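Local coordinates for protein ABC sugar (Ribose) transporter, periplasmic substrate-binding subunit (Rhodobacter sphaeroides, PDB 3L49) that probably binds a sugar, as the periplasmic substrate-binding subunit of an ABC transporter, at residues 219-230 with 238-246; 166-176 with 199-209. All blocks are in the same frame, centred on the assembly; numbering follows the deposited sequence. Where two conformers were deposited one is given.

Contact 1. Residues 219-230 with 238-246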
ATOM      1  N   ARG A 219      15.554 -14.360   0.949  1.00 28.28           N
ATOM      2  CA  ARG A 219      15.383 -12.970   0.554  0.50 27.56           C
ATOM      3  C   ARG A 219      13.960 -12.493   0.824  1.00 21.64           C
ATOM      4  O   ARG A 219      13.014 -13.279   0.780  1.00 26.72           O
ATOM      5  CB  ARG A 219      15.776 -12.759  -0.916  0.50 31.56           C
ATOM      6  CG  ARG A 219      17.263 -12.988  -1.231  0.50 35.61           C
ATOM      7  CD  ARG A 219      18.155 -11.866  -0.698  0.50 48.21           C
ATOM      8  NE  ARG A 219      19.556 -12.028  -1.093  0.50 50.87           N
ATOM      9  CZ  ARG A 219      20.529 -12.477  -0.302  0.50 49.08           C
ATOM     10  NH1 ARG A 219      20.282 -12.817   0.958  0.50 49.54           N
ATOM     11  NH2 ARG A 219      21.762 -12.580  -0.772  0.50 51.34           N
ATOM     12  N   THR A 220      13.814 -11.206   1.137  1.00 20.21           N
ATOM     13  CA  THR A 220      12.488 -10.620   1.402  1.00 14.67           C
ATOM     14  C   THR A 220      12.049  -9.679   0.283  1.00 17.35           C
ATOM     15  O   THR A 220      12.883  -9.054  -0.374  1.00 21.69           O
ATOM     16  CB  THR A 220      12.416  -9.844   2.742  1.00 16.14           C
ATOM     17  OG1 THR A 220      13.267  -8.692   2.684  1.00 23.80           O
ATOM     18  CG2 THR A 220      12.794 -10.733   3.930  1.00 19.99           C
ATOM     19  N   TYR A 221      10.735  -9.585   0.078  1.00 19.15           N
ATOM     20  CA  TYR A 221      10.157  -8.815  -1.020  1.00 21.82           C
ATOM     21  C   TYR A 221       8.934  -8.060  -0.557  1.00 20.47           C
ATOM     22  O   TYR A 221       8.051  -8.633   0.079  1.00 26.74           O
ATOM     23  CB  TYR A 221       9.780  -9.741  -2.187  1.00 28.04           C
ATOM     24  CG  TYR A 221      10.961 -10.513  -2.723  1.00 29.20           C
ATOM     25  CD1 TYR A 221      11.335 -11.723  -2.150  1.00 10.62           C
ATOM     26  CD2 TYR A 221      11.734 -10.005  -3.765  1.00 31.68           C
ATOM     27  CE1 TYR A 221      12.438 -12.415  -2.599  1.00 21.21           C
ATOM     28  CE2 TYR A 221      12.843 -10.693  -4.228  1.00 23.86           C
ATOM     29  CZ  TYR A 221      13.178 -11.904  -3.642  1.00 29.94           C
ATOM     30  OH  TYR A 221      14.258 -12.608  -4.076  1.00 39.98           O
ATOM     31  N   GLY A 222       8.867  -6.777  -0.895  1.00 23.40           N
ATOM     32  CA  GLY A 222       7.723  -5.955  -0.513  1.00 18.45           C
ATOM     33  C   GLY A 222       7.521  -4.793  -1.451  1.00 21.60           C
ATOM     34  O   GLY A 222       8.198  -4.686  -2.471  1.00 25.24           O
ATOM     35  N   VAL A 223       6.592  -3.912  -1.087  1.00 18.55           N
ATOM     36  CA  VAL A 223       6.141  -2.826  -1.950  1.00 21.63           C
ATOM     37  C   VAL A 223       6.099  -1.537  -1.146  1.00 25.24           C
ATOM     38  O   VAL A 223       5.634  -1.558  -0.017  1.00 24.29           O
ATOM     39  CB  VAL A 223       4.707  -3.102  -2.478  1.00 23.91           C
ATOM     40  CG1 VAL A 223       4.106  -1.854  -3.141  1.00 25.47           C
ATOM     41  CG2 VAL A 223       4.668  -4.300  -3.434  1.00 20.88           C
ATOM     42  N   ASP A 224       6.632  -0.453  -1.719  1.00 27.08           N
ATOM     43  CA  ASP A 224       6.382   0.963  -1.337  1.00 37.27           C
ATOM     44  C   ASP A 224       7.580   1.835  -1.616  1.00 32.99           C
ATOM     45  O   ASP A 224       7.447   2.892  -2.220  1.00 32.53           O
ATOM     46  CB  ASP A 224       5.948   1.179   0.122  1.00 44.89           C
ATOM     47  CG  ASP A 224       4.449   1.061   0.309  1.00 52.55           C
ATOM     48  OD1 ASP A 224       3.748   0.829  -0.696  1.00 48.13           O
ATOM     49  OD2 ASP A 224       3.982   1.176   1.461  1.00 53.02           O
ATOM     50  N   GLY A 225       8.745   1.389  -1.166  1.00 33.53           N
ATOM     51  CA  GLY A 225       9.959   2.173  -1.299  1.00 35.04           C
ATOM     52  C   GLY A 225      10.250   3.036  -0.082  1.00 37.60           C
ATOM     53  O   GLY A 225      10.804   4.133  -0.216  1.00 40.08           O
ATOM     54  N   SER A 226       9.876   2.543   1.101  1.00 37.52           N
ATOM     55  CA  SER A 226      10.205   3.202   2.372  1.00 40.15           C
ATOM     56  C   SER A 226      11.724   3.218   2.540  1.00 41.01           C
ATOM     57  O   SER A 226      12.368   2.181   2.339  1.00 33.94           O
ATOM     58  CB  SER A 226       9.534   2.490   3.557  1.00 40.35           C
ATOM     59  OG  SER A 226      10.222   1.302   3.916  1.00 37.80           O
ATOM     60  N   PRO A 227      12.297   4.397   2.884  1.00 44.69           N
ATOM     61  CA  PRO A 227      13.749   4.638   2.907  1.00 40.71           C
ATOM     62  C   PRO A 227      14.585   3.551   3.587  1.00 35.75           C
ATOM     63  O   PRO A 227      15.660   3.219   3.089  1.00 28.14           O
ATOM     64  CB  PRO A 227      13.866   5.963   3.663  1.00 43.96           C
ATOM     65  CG  PRO A 227      12.614   6.675   3.320  1.00 44.81           C
ATOM     66  CD  PRO A 227      11.552   5.611   3.275  1.00 39.18           C
ATOM     67  N   GLU A 228      14.075   2.995   4.688  1.00 36.08           N
ATOM     68  CA  GLU A 228      14.734   1.885   5.395  1.00 43.48           C
ATOM     69  C   GLU A 228      14.795   0.578   4.600  1.00 34.07           C
ATOM     70  O   GLU A 228      15.805  -0.119   4.648  1.00 36.89           O
ATOM     71  CB  GLU A 228      14.130   1.658   6.791  1.00 42.89           C
ATOM     72  CG  GLU A 228      12.816   2.416   7.070  1.00 68.17           C
ATOM     73  CD  GLU A 228      12.238   2.166   8.470  1.00 68.67           C
ATOM     74  OE1 GLU A 228      11.137   2.691   8.758  1.00 73.04           O
ATOM     75  OE2 GLU A 228      12.875   1.446   9.277  1.00 84.79           O
ATOM     76  N   PHE A 229      13.738   0.247   3.860  1.00 27.41           N
ATOM     77  CA  PHE A 229      13.768  -0.979   3.059  1.00 30.42           C
ATOM     78  C   PHE A 229      14.584  -0.858   1.764  1.00 28.34           C
ATOM     79  O   PHE A 229      15.287  -1.794   1.382  1.00 32.92           O
ATOM     80  CB  PHE A 229      12.371  -1.551   2.798  1.00 28.31           C
ATOM     81  CG  PHE A 229      12.391  -2.998   2.374  1.00 32.55           C
ATOM     82  CD1 PHE A 229      12.676  -4.006   3.294  1.00 33.45           C
ATOM     83  CD2 PHE A 229      12.151  -3.355   1.046  1.00 24.86           C
ATOM     84  CE1 PHE A 229      12.710  -5.346   2.900  1.00 26.61           C
ATOM     85  CE2 PHE A 229      12.173  -4.686   0.646  1.00 23.59           C
ATOM     86  CZ  PHE A 229      12.453  -5.686   1.572  1.00 30.60           C
ATOM     87  N   VAL A 230      14.497   0.297   1.110  1.00 28.08           N
ATOM     88  CA  VAL A 230      15.330   0.628  -0.055  1.00 26.23           C
ATOM     89  C   VAL A 230      16.824   0.474   0.259  1.00 30.68           C
ATOM     90  O   VAL A 230      17.549  -0.216  -0.459  1.00 32.55           O
ATOM     91  CB  VAL A 230      15.023   2.068  -0.551  1.00 26.96           C
ATOM     92  CG1 VAL A 230      16.006   2.519  -1.622  1.00 33.46           C
ATOM     93  CG2 VAL A 230      13.613   2.146  -1.078  1.00 16.00           C
ATOM     94  N   SER A 238      22.694  -7.379   3.301  1.00 39.16           N
ATOM     95  CA  SER A 238      21.332  -7.541   3.792  1.00 34.33           C
ATOM     96  C   SER A 238      20.528  -8.500   2.922  1.00 32.69           C
ATOM     97  O   SER A 238      20.640  -8.465   1.696  1.00 32.07           O
ATOM     98  CB  SER A 238      20.640  -6.176   3.856  1.00 30.10           C
ATOM     99  OG  SER A 238      19.235  -6.300   3.953  1.00 30.55           O
ATOM    100  N   PRO A 239      19.713  -9.364   3.553  1.00 34.65           N
ATOM    101  CA  PRO A 239      18.799 -10.248   2.821  1.00 34.03           C
ATOM    102  C   PRO A 239      17.524  -9.595   2.246  1.00 32.79           C
ATOM    103  O   PRO A 239      16.590 -10.306   1.900  1.00 36.79           O
ATOM    104  CB  PRO A 239      18.436 -11.312   3.864  1.00 35.65           C
ATOM    105  CG  PRO A 239      18.565 -10.637   5.166  1.00 34.93           C
ATOM    106  CD  PRO A 239      19.659  -9.604   5.009  1.00 34.81           C
ATOM    107  N   ALA A 240      17.470  -8.272   2.136  1.00 31.55           N
ATOM    108  CA  ALA A 240      16.343  -7.640   1.454  1.00 27.74           C
ATOM    109  C   ALA A 240      16.530  -7.779  -0.052  1.00 21.13           C
ATOM    110  O   ALA A 240      17.541  -7.343  -0.590  1.00 31.73           O
ATOM    111  CB  ALA A 240      16.211  -6.189   1.856  1.00 19.68           C
ATOM    112  N   GLY A 241      15.548  -8.394  -0.720  1.00 27.97           N
ATOM    113  CA  GLY A 241      15.691  -8.853  -2.107  1.00 24.51           C
ATOM    114  C   GLY A 241      15.215  -7.938  -3.225  1.00 25.00           C
ATOM    115  O   GLY A 241      15.892  -7.822  -4.248  1.00 32.01           O
ATOM    116  N   ALA A 242      14.045  -7.317  -3.050  1.00 24.59           N
ATOM    117  CA  ALA A 242      13.505  -6.353  -4.018  1.00 22.83           C
ATOM    118  C   ALA A 242      12.350  -5.548  -3.448  1.00 26.12           C
ATOM    119  O   ALA A 242      11.649  -5.997  -2.546  1.00 29.79           O
ATOM    120  CB  ALA A 242      13.063  -7.043  -5.332  1.00 29.36           C
ATOM    121  N   VAL A 243      12.154  -4.356  -3.997  1.00 28.87           N
ATOM    122  CA  VAL A 243      11.071  -3.478  -3.576  1.00 28.58           C
ATOM    123  C   VAL A 243      10.455  -2.769  -4.781  1.00 29.42           C
ATOM    124  O   VAL A 243      11.165  -2.311  -5.676  1.00 35.37           O
ATOM    125  CB  VAL A 243      11.533  -2.483  -2.460  1.00 23.81           C
ATOM    126  CG1 VAL A 243      12.646  -1.541  -2.941  1.00 29.84           C
ATOM    127  CG2 VAL A 243      10.368  -1.704  -1.907  1.00 24.60           C
ATOM    128  N   ALA A 244       9.129  -2.717  -4.817  1.00 31.07           N
ATOM    129  CA  ALA A 244       8.418  -1.900  -5.789  1.00 26.25           C
ATOM    130  C   ALA A 244       8.290  -0.478  -5.244  1.00 25.60           C
ATOM    131  O   ALA A 244       7.434  -0.200  -4.404  1.00 26.25           O
ATOM    132  CB  ALA A 244       7.055  -2.495  -6.085  1.00 20.06           C
ATOM    133  N   ALA A 245       9.153   0.417  -5.717  1.00 26.36           N
ATOM    134  CA  ALA A 245       9.190   1.780  -5.198  1.00 16.97           C
ATOM    135  C   ALA A 245       8.165   2.699  -5.851  1.00 32.27           C
ATOM    136  O   ALA A 245       8.274   3.012  -7.036  1.00 36.01           O
ATOM    137  CB  ALA A 245      10.568   2.353  -5.341  1.00 23.71           C
ATOM    138  N   GLN A 246       7.193   3.151  -5.053  1.00 27.15           N
ATOM    139  CA  GLN A 246       6.102   4.004  -5.517  1.00 23.72           C
ATOM    140  C   GLN A 246       6.385   5.488  -5.303  1.00 27.16           C
ATOM    141  O   GLN A 246       7.358   5.853  -4.658  1.00 24.36           O
ATOM    142  CB  GLN A 246       4.823   3.664  -4.760  1.00 23.26           C
ATOM    143  CG  GLN A 246       4.288   2.259  -4.950  1.00 24.64           C
ATOM    144  CD  GLN A 246       2.970   2.097  -4.244  1.00 25.81           C
ATOM    145  OE1 GLN A 246       1.910   2.307  -4.830  1.00 30.03           O
ATOM    146  NE2 GLN A 246       3.024   1.778  -2.956  1.00 25.27           N
TER
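Thr220 lies beside Ala240 and Tyr221 beside Ala242, so strands 219-222 and 240-245 run parallel, their axes 4.2 Å apart and 19° from alignment, with a beta bulge where Gly241 is inserted. At that bulge Thr220 O takes two backbone N-H groups, Gly241 N at 2.8 Å and, more weakly, Ala242 N. A beta carbon on Gly241 would run into the Tyr221 ring. Beyond it the pairing continues with a weak bond from Gly222 N to Ala242 O, then Ala244 N to Gly222 O (3.2 Å), Asp224 N to Ala244 O, and Gln246 N to Asp224 O. On one side of the sheet Tyr221 lays its CD2 edge against Ala242 CB (3.6 Å), and helix 107-122 packs on Tyr221, Val223 and Ala244; Tyr221 OH bonds Asp121.

The other side belongs to Phe229, from the helix that joins the two strands. With CG anti to the backbone N (chi1 -162°), its ring drops onto the strands and presents its edge. Phe229 CD2 abuts Val243 CB (3.7 Å), CE2 comes near Ala242 O, and Thr220 O also faces the rim in plane. Phe229 CE1 meets Ala240 CB (3.7 Å) obliquely. A serine in place of Phe229 would probably leave Ala240 and Val243 without their aromatic partner and open a gap under the crossover helix.

At the C-terminal end Asp224 OD1 and Gln246 NE2 approach to 2.6 Å, carboxylate and amide planes 24° apart. Gln246 OE1 bonds Ser105, and NE2 bonds an unidentified ligand. In this beta-alpha-beta unit Phe229 thus closes the helix onto the apolar residues Ala240 and Val243, while Asp224 and Gln246 put polar groups beside the bound ligand, consistent with a ligand cleft there.

Contact 2. Residues 166-176 with 199-209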
ATOM      1  N   ASP A 166       0.350  -9.858   8.914  1.00 32.39           N
ATOM      2  CA  ASP A 166       1.040  -8.613   9.234  1.00 32.09           C
ATOM      3  C   ASP A 166       0.025  -7.640   9.831  1.00 31.61           C
ATOM      4  O   ASP A 166      -1.150  -7.677   9.466  1.00 43.01           O
ATOM      5  CB  ASP A 166       1.823  -8.024   8.031  1.00 33.87           C
ATOM      6  CG  ASP A 166       1.011  -7.960   6.740  1.00 37.58           C
ATOM      7  OD1 ASP A 166       0.254  -8.904   6.433  1.00 39.55           O
ATOM      8  OD2 ASP A 166       1.163  -6.961   6.006  1.00 40.55           O
ATOM      9  N   VAL A 167       0.461  -6.810  10.781  1.00 32.84           N
ATOM     10  CA  VAL A 167      -0.471  -5.991  11.572  1.00 30.70           C
ATOM     11  C   VAL A 167      -0.048  -4.530  11.719  1.00 34.49           C
ATOM     12  O   VAL A 167       1.087  -4.173  11.433  1.00 33.23           O
ATOM     13  CB  VAL A 167      -0.684  -6.577  13.002  1.00 37.27           C
ATOM     14  CG1 VAL A 167      -1.281  -7.995  12.958  1.00 31.75           C
ATOM     15  CG2 VAL A 167       0.619  -6.552  13.803  1.00 29.75           C
ATOM     16  N   ILE A 168      -0.992  -3.701  12.159  1.00 34.40           N
ATOM     17  CA  ILE A 168      -0.754  -2.339  12.628  1.00 29.94           C
ATOM     18  C   ILE A 168      -1.483  -2.186  13.980  1.00 38.29           C
ATOM     19  O   ILE A 168      -2.635  -2.609  14.102  1.00 39.44           O
ATOM     20  CB  ILE A 168      -1.264  -1.285  11.601  1.00 37.48           C
ATOM     21  CG1 ILE A 168      -0.380  -1.266  10.352  1.00 35.14           C
ATOM     22  CG2 ILE A 168      -1.279   0.123  12.197  1.00 42.40           C
ATOM     23  CD1 ILE A 168      -0.932  -0.423   9.217  1.00 39.56           C
ATOM     24  N   PRO A 169      -0.822  -1.595  15.007  1.00 43.82           N
ATOM     25  CA  PRO A 169       0.543  -1.062  15.028  1.00 40.25           C
ATOM     26  C   PRO A 169       1.553  -2.126  15.451  1.00 39.45           C
ATOM     27  O   PRO A 169       1.190  -3.309  15.544  1.00 26.47           O
ATOM     28  CB  PRO A 169       0.456   0.074  16.054  1.00 39.77           C
ATOM     29  CG  PRO A 169      -0.677  -0.312  16.967  1.00 46.28           C
ATOM     30  CD  PRO A 169      -1.480  -1.417  16.315  1.00 42.43           C
ATOM     31  N   ASN A 170       2.798  -1.703  15.694  1.00 36.94           N
ATOM     32  CA  ASN A 170       3.899  -2.610  16.040  1.00 41.87           C
ATOM     33  C   ASN A 170       4.170  -3.620  14.927  1.00 41.46           C
ATOM     34  O   ASN A 170       4.340  -4.820  15.173  1.00 42.27           O
ATOM     35  CB  ASN A 170       3.661  -3.310  17.393  1.00 48.51           C
ATOM     36  CG  ASN A 170       3.409  -2.328  18.526  1.00 47.08           C
ATOM     37  OD1 ASN A 170       2.344  -2.340  19.134  1.00 58.75           O
ATOM     38  ND2 ASN A 170       4.387  -1.471  18.809  1.00 45.10           N
ATOM     39  N   THR A 171       4.208  -3.099  13.701  1.00 40.35           N
ATOM     40  CA  THR A 171       4.316  -3.892  12.478  1.00 30.37           C
ATOM     41  C   THR A 171       5.648  -4.638  12.384  1.00 29.34           C
ATOM     42  O   THR A 171       5.670  -5.857  12.188  1.00 33.33           O
ATOM     43  CB  THR A 171       4.146  -2.990  11.235  1.00 33.44           C
ATOM     44  OG1 THR A 171       2.960  -2.193  11.368  1.00 27.34           O
ATOM     45  CG2 THR A 171       4.065  -3.823   9.968  1.00 16.71           C
ATOM     46  N   ILE A 172       6.737  -3.885  12.558  1.00 21.11           N
ATOM     47  CA  ILE A 172       8.099  -4.366  12.384  1.00 18.21           C
ATOM     48  C   ILE A 172       8.443  -5.493  13.356  1.00 22.05           C
ATOM     49  O   ILE A 172       8.968  -6.532  12.946  1.00 22.86           O
ATOM     50  CB  ILE A 172       9.122  -3.192  12.504  1.00 17.55           C
ATOM     51  CG1 ILE A 172       8.940  -2.197  11.349  1.00 20.71           C
ATOM     52  CG2 ILE A 172      10.567  -3.709  12.576  1.00 16.00           C
ATOM     53  CD1 ILE A 172       9.970  -1.048  11.325  1.00 14.48           C
ATOM     54  N   GLN A 173       8.125  -5.289  14.633  1.00 24.25           N
ATOM     55  CA  GLN A 173       8.445  -6.259  15.676  1.00 22.59           C
ATOM     56  C   GLN A 173       7.565  -7.494  15.606  1.00 17.04           C
ATOM     57  O   GLN A 173       8.036  -8.600  15.870  1.00 24.33           O
ATOM     58  CB  GLN A 173       8.396  -5.621  17.074  1.00 24.00           C
ATOM     59  CG  GLN A 173       7.166  -4.808  17.383  1.00 27.97           C
ATOM     60  CD  GLN A 173       7.420  -3.720  18.410  1.00 49.21           C
ATOM     61  OE1 GLN A 173       6.981  -2.578  18.239  1.00 39.09           O
ATOM     62  NE2 GLN A 173       8.131  -4.067  19.491  1.00 51.68           N
ATOM     63  N   SER A 174       6.301  -7.311  15.232  1.00 26.22           N
ATOM     64  CA  SER A 174       5.391  -8.442  15.061  1.00 29.99           C
ATOM     65  C   SER A 174       5.848  -9.325  13.899  1.00 30.89           C
ATOM     66  O   SER A 174       5.765 -10.551  13.976  1.00 25.00           O
ATOM     67  CB  SER A 174       3.955  -7.966  14.866  1.00 33.11           C
ATOM     68  OG  SER A 174       3.112  -9.024  14.441  1.00 43.76           O
ATOM     69  N   ALA A 175       6.365  -8.700  12.842  1.00 31.70           N
ATOM     70  CA  ALA A 175       6.916  -9.445  11.710  1.00 30.58           C
ATOM     71  C   ALA A 175       8.220 -10.156  12.080  1.00 32.79           C
ATOM     72  O   ALA A 175       8.395 -11.331  11.762  1.00 29.64           O
ATOM     73  CB  ALA A 175       7.123  -8.530  10.531  1.00 26.58           C
ATOM     74  N   TYR A 176       9.119  -9.436  12.760  1.00 30.73           N
ATOM     75  CA  TYR A 176      10.373  -9.985  13.289  1.00 23.96           C
ATOM     76  C   TYR A 176      10.095 -11.246  14.132  1.00 21.52           C
ATOM     77  O   TYR A 176      10.759 -12.273  13.954  1.00 13.95           O
ATOM     78  CB  TYR A 176      11.063  -8.901  14.124  1.00 19.96           C
ATOM     79  CG  TYR A 176      12.443  -9.199  14.697  1.00 14.43           C
ATOM     80  CD1 TYR A 176      13.532  -8.389  14.372  1.00 19.27           C
ATOM     81  CD2 TYR A 176      12.647 -10.228  15.622  1.00 17.98           C
ATOM     82  CE1 TYR A 176      14.789  -8.623  14.927  1.00 17.08           C
ATOM     83  CE2 TYR A 176      13.896 -10.481  16.164  1.00 21.95           C
ATOM     84  CZ  TYR A 176      14.964  -9.679  15.818  1.00 27.67           C
ATOM     85  OH  TYR A 176      16.201  -9.932  16.373  1.00 25.58           O
ATOM     86  N   TRP A 199       3.268  -4.868   1.383  1.00 29.03           N
ATOM     87  CA  TRP A 199       3.893  -3.594   1.723  1.00 28.71           C
ATOM     88  C   TRP A 199       5.219  -3.763   2.466  1.00 27.02           C
ATOM     89  O   TRP A 199       5.509  -4.833   2.998  1.00 27.36           O
ATOM     90  CB  TRP A 199       2.916  -2.648   2.454  1.00 33.11           C
ATOM     91  CG  TRP A 199       2.453  -3.097   3.817  1.00 32.14           C
ATOM     92  CD1 TRP A 199       1.948  -4.314   4.163  1.00 35.92           C
ATOM     93  CD2 TRP A 199       2.425  -2.304   5.006  1.00 25.23           C
ATOM     94  NE1 TRP A 199       1.632  -4.339   5.494  1.00 27.22           N
ATOM     95  CE2 TRP A 199       1.907  -3.114   6.037  1.00 25.29           C
ATOM     96  CE3 TRP A 199       2.789  -0.987   5.301  1.00 27.04           C
ATOM     97  CZ2 TRP A 199       1.750  -2.654   7.344  1.00 25.95           C
ATOM     98  CZ3 TRP A 199       2.628  -0.527   6.602  1.00 35.50           C
ATOM     99  CH2 TRP A 199       2.125  -1.362   7.607  1.00 30.69           C
ATOM    100  N   ASP A 200       5.998  -2.680   2.465  1.00 25.34           N
ATOM    101  CA  ASP A 200       7.393  -2.586   2.938  1.00 34.29           C
ATOM    102  C   ASP A 200       7.663  -2.881   4.399  1.00 33.23           C
ATOM    103  O   ASP A 200       8.629  -3.572   4.738  1.00 24.81           O
ATOM    104  CB  ASP A 200       7.865  -1.141   2.758  1.00 37.15           C
ATOM    105  CG  ASP A 200       8.801  -0.977   1.620  1.00 46.55           C
ATOM    106  OD1 ASP A 200       9.383  -1.989   1.191  1.00 61.05           O
ATOM    107  OD2 ASP A 200       8.957   0.169   1.167  1.00 34.11           O
ATOM    108  N   VAL A 201       6.836  -2.272   5.245  1.00 27.53           N
ATOM    109  CA  VAL A 201       7.095  -2.138   6.676  1.00 28.84           C
ATOM    110  C   VAL A 201       7.313  -3.479   7.415  1.00 26.20           C
ATOM    111  O   VAL A 201       8.325  -3.606   8.107  1.00 23.09           O
ATOM    112  CB  VAL A 201       6.084  -1.136   7.347  1.00 32.50           C
ATOM    113  CG1 VAL A 201       6.290  -1.019   8.840  1.00 27.96           C
ATOM    114  CG2 VAL A 201       6.216   0.246   6.703  1.00 19.57           C
ATOM    115  N   PRO A 202       6.430  -4.494   7.221  1.00 24.56           N
ATOM    116  CA  PRO A 202       6.751  -5.793   7.841  1.00 20.86           C
ATOM    117  C   PRO A 202       8.040  -6.446   7.327  1.00 27.58           C
ATOM    118  O   PRO A 202       8.693  -7.188   8.064  1.00 32.11           O
ATOM    119  CB  PRO A 202       5.538  -6.675   7.489  1.00 18.61           C
ATOM    120  CG  PRO A 202       4.888  -6.003   6.339  1.00 28.56           C
ATOM    121  CD  PRO A 202       5.143  -4.544   6.496  1.00 22.17           C
ATOM    122  N   MET A 203       8.412  -6.163   6.082  1.00 26.87           N
ATOM    123  CA  MET A 203       9.625  -6.742   5.514  1.00 21.75           C
ATOM    124  C   MET A 203      10.892  -6.151   6.123  1.00 21.53           C
ATOM    125  O   MET A 203      11.939  -6.794   6.098  1.00 22.00           O
ATOM    126  CB  MET A 203       9.616  -6.668   3.977  1.00 21.89           C
ATOM    127  CG  MET A 203       8.533  -7.516   3.299  1.00 16.19           C
ATOM    128  SD  MET A 203       8.594  -9.275   3.713  1.00  9.51           S
ATOM    129  CE  MET A 203       7.468  -9.414   5.093  1.00 32.20           C
ATOM    130  N   ILE A 204      10.784  -4.943   6.683  1.00 23.06           N
ATOM    131  CA  ILE A 204      11.880  -4.337   7.448  1.00 27.22           C
ATOM    132  C   ILE A 204      12.200  -5.209   8.667  1.00 21.74           C
ATOM    133  O   ILE A 204      13.360  -5.518   8.926  1.00 31.36           O
ATOM    134  CB  ILE A 204      11.575  -2.873   7.862  1.00 22.24           C
ATOM    135  CG1 ILE A 204      11.481  -1.975   6.624  1.00 15.10           C
ATOM    136  CG2 ILE A 204      12.670  -2.320   8.782  1.00 18.55           C
ATOM    137  CD1 ILE A 204      10.655  -0.701   6.834  1.00 23.70           C
ATOM    138  N   GLY A 205      11.153  -5.633   9.369  1.00 21.17           N
ATOM    139  CA  GLY A 205      11.270  -6.565  10.482  1.00 22.66           C
ATOM    140  C   GLY A 205      11.744  -7.947  10.090  1.00 20.43           C
ATOM    141  O   GLY A 205      12.612  -8.519  10.753  1.00 25.39           O
ATOM    142  N   ALA A 206      11.183  -8.477   9.008  1.00 26.01           N
ATOM    143  CA  ALA A 206      11.524  -9.825   8.527  1.00 25.89           C
ATOM    144  C   ALA A 206      13.002  -9.928   8.164  1.00 15.64           C
ATOM    145  O   ALA A 206      13.660 -10.911   8.497  1.00 22.97           O
ATOM    146  CB  ALA A 206      10.644 -10.212   7.338  1.00 23.47           C
ATOM    147  N   THR A 207      13.513  -8.884   7.518  1.00 26.87           N
ATOM    148  CA  THR A 207      14.926  -8.769   7.158  1.00 19.29           C
ATOM    149  C   THR A 207      15.816  -8.735   8.398  1.00 22.19           C
ATOM    150  O   THR A 207      16.813  -9.466   8.460  1.00 26.71           O
ATOM    151  CB  THR A 207      15.164  -7.514   6.297  1.00 23.34           C
ATOM    152  OG1 THR A 207      14.205  -7.489   5.237  1.00 30.21           O
ATOM    153  CG2 THR A 207      16.564  -7.494   5.701  1.00 24.69           C
ATOM    154  N   GLN A 208      15.442  -7.899   9.375  1.00 23.02           N
ATOM    155  CA  GLN A 208      16.164  -7.792  10.648  1.00 16.43           C
ATOM    156  C   GLN A 208      16.283  -9.144  11.365  1.00 26.60           C
ATOM    157  O   GLN A 208      17.369  -9.490  11.858  1.00 24.62           O
ATOM    158  CB  GLN A 208      15.492  -6.767  11.551  1.00 22.28           C
ATOM    159  CG  GLN A 208      15.814  -5.308  11.204  1.00 28.38           C
ATOM    160  CD  GLN A 208      14.863  -4.318  11.868  1.00 31.66           C
ATOM    161  OE1 GLN A 208      14.963  -3.103  11.654  1.00 22.01           O
ATOM    162  NE2 GLN A 208      13.927  -4.834  12.672  1.00 13.87           N
ATOM    163  N   ALA A 209      15.179  -9.905  11.382  1.00 14.82           N
ATOM    164  CA  ALA A 209      15.125 -11.245  11.973  1.00 20.02           C
ATOM    165  C   ALA A 209      16.041 -12.260  11.291  1.00 28.47           C
ATOM    166  O   ALA A 209      16.731 -13.018  11.971  1.00 37.07           O
ATOM    167  CB  ALA A 209      13.680 -11.769  11.981  1.00 18.24           C
TER
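Ile172 and Gly205 mark a close helix-helix packing between 171-185 and 200-212, neighbouring helices on one face of the C-terminal lobe's sheet; the segments cross at -45° with axes 7.0 Å apart. Such proximity depends on Gly205: its CA comes 3.4 Å from Ile172 O in a CA-H...O contact, and a beta carbon there would collide with that carbonyl. Ile172 is a knob in the hole formed by Val201, Ile204, Gly205 and Gln208. Its CG2 turns to Gly205 CA and Gln208 NE2, while Ile172 CD1 reaches Ile204 CG2 (3.9 Å). Ala175 CB sits on Pro202. Farther along, with chi1 at -175° the Tyr176 side chain swings away from its own N and lays one ring face on Ala209, whose CB makes a CH-pi contact 4.0 Å from the ring centroid.

At the N-terminal ends the indole of Trp199 takes over. Trp199 NE1 donates to Asp166 OD2 (2.7 Å), which lies close to the ring plane, fixing the rotation of the indole; Asp166 OD1 is itself held by Gly133 N. Pro202 CD covers one face toward the rim, and Ile168 CD1 meets Trp199 CH2 at 3.6 Å. Trp199 also meets the rings of His17 and Phe134 and lies near the unidentified ligand. A tryptophan so oriented, among aromatic neighbours, is consistent with the sugar cleft between the lobes of class I periplasmic binding proteins.

How the contacts relate
Contact 1 is buried within the C-terminal lobe, two sheet strands and their crossover helix; contact 2 is only partly buried, a pairing of two helices against that sheet. Backbone hydrogen bonds dominate the first, side-chain interlocking and one indole-carboxylate bond the second. Helix 200-212 ties them together: it leads in the chain to strand 219-222, Thr207 OG1 probably hydrogen-bonds Thr220 OG1, and Asp200 OD2 probably accepts from Ser226 N just ahead of helix 227-234. Asp200 also packs against Phe229. Both contacts also carry side chains to the bound-ligand site, polar ones from contact 1 and an aromatic one from contact 2.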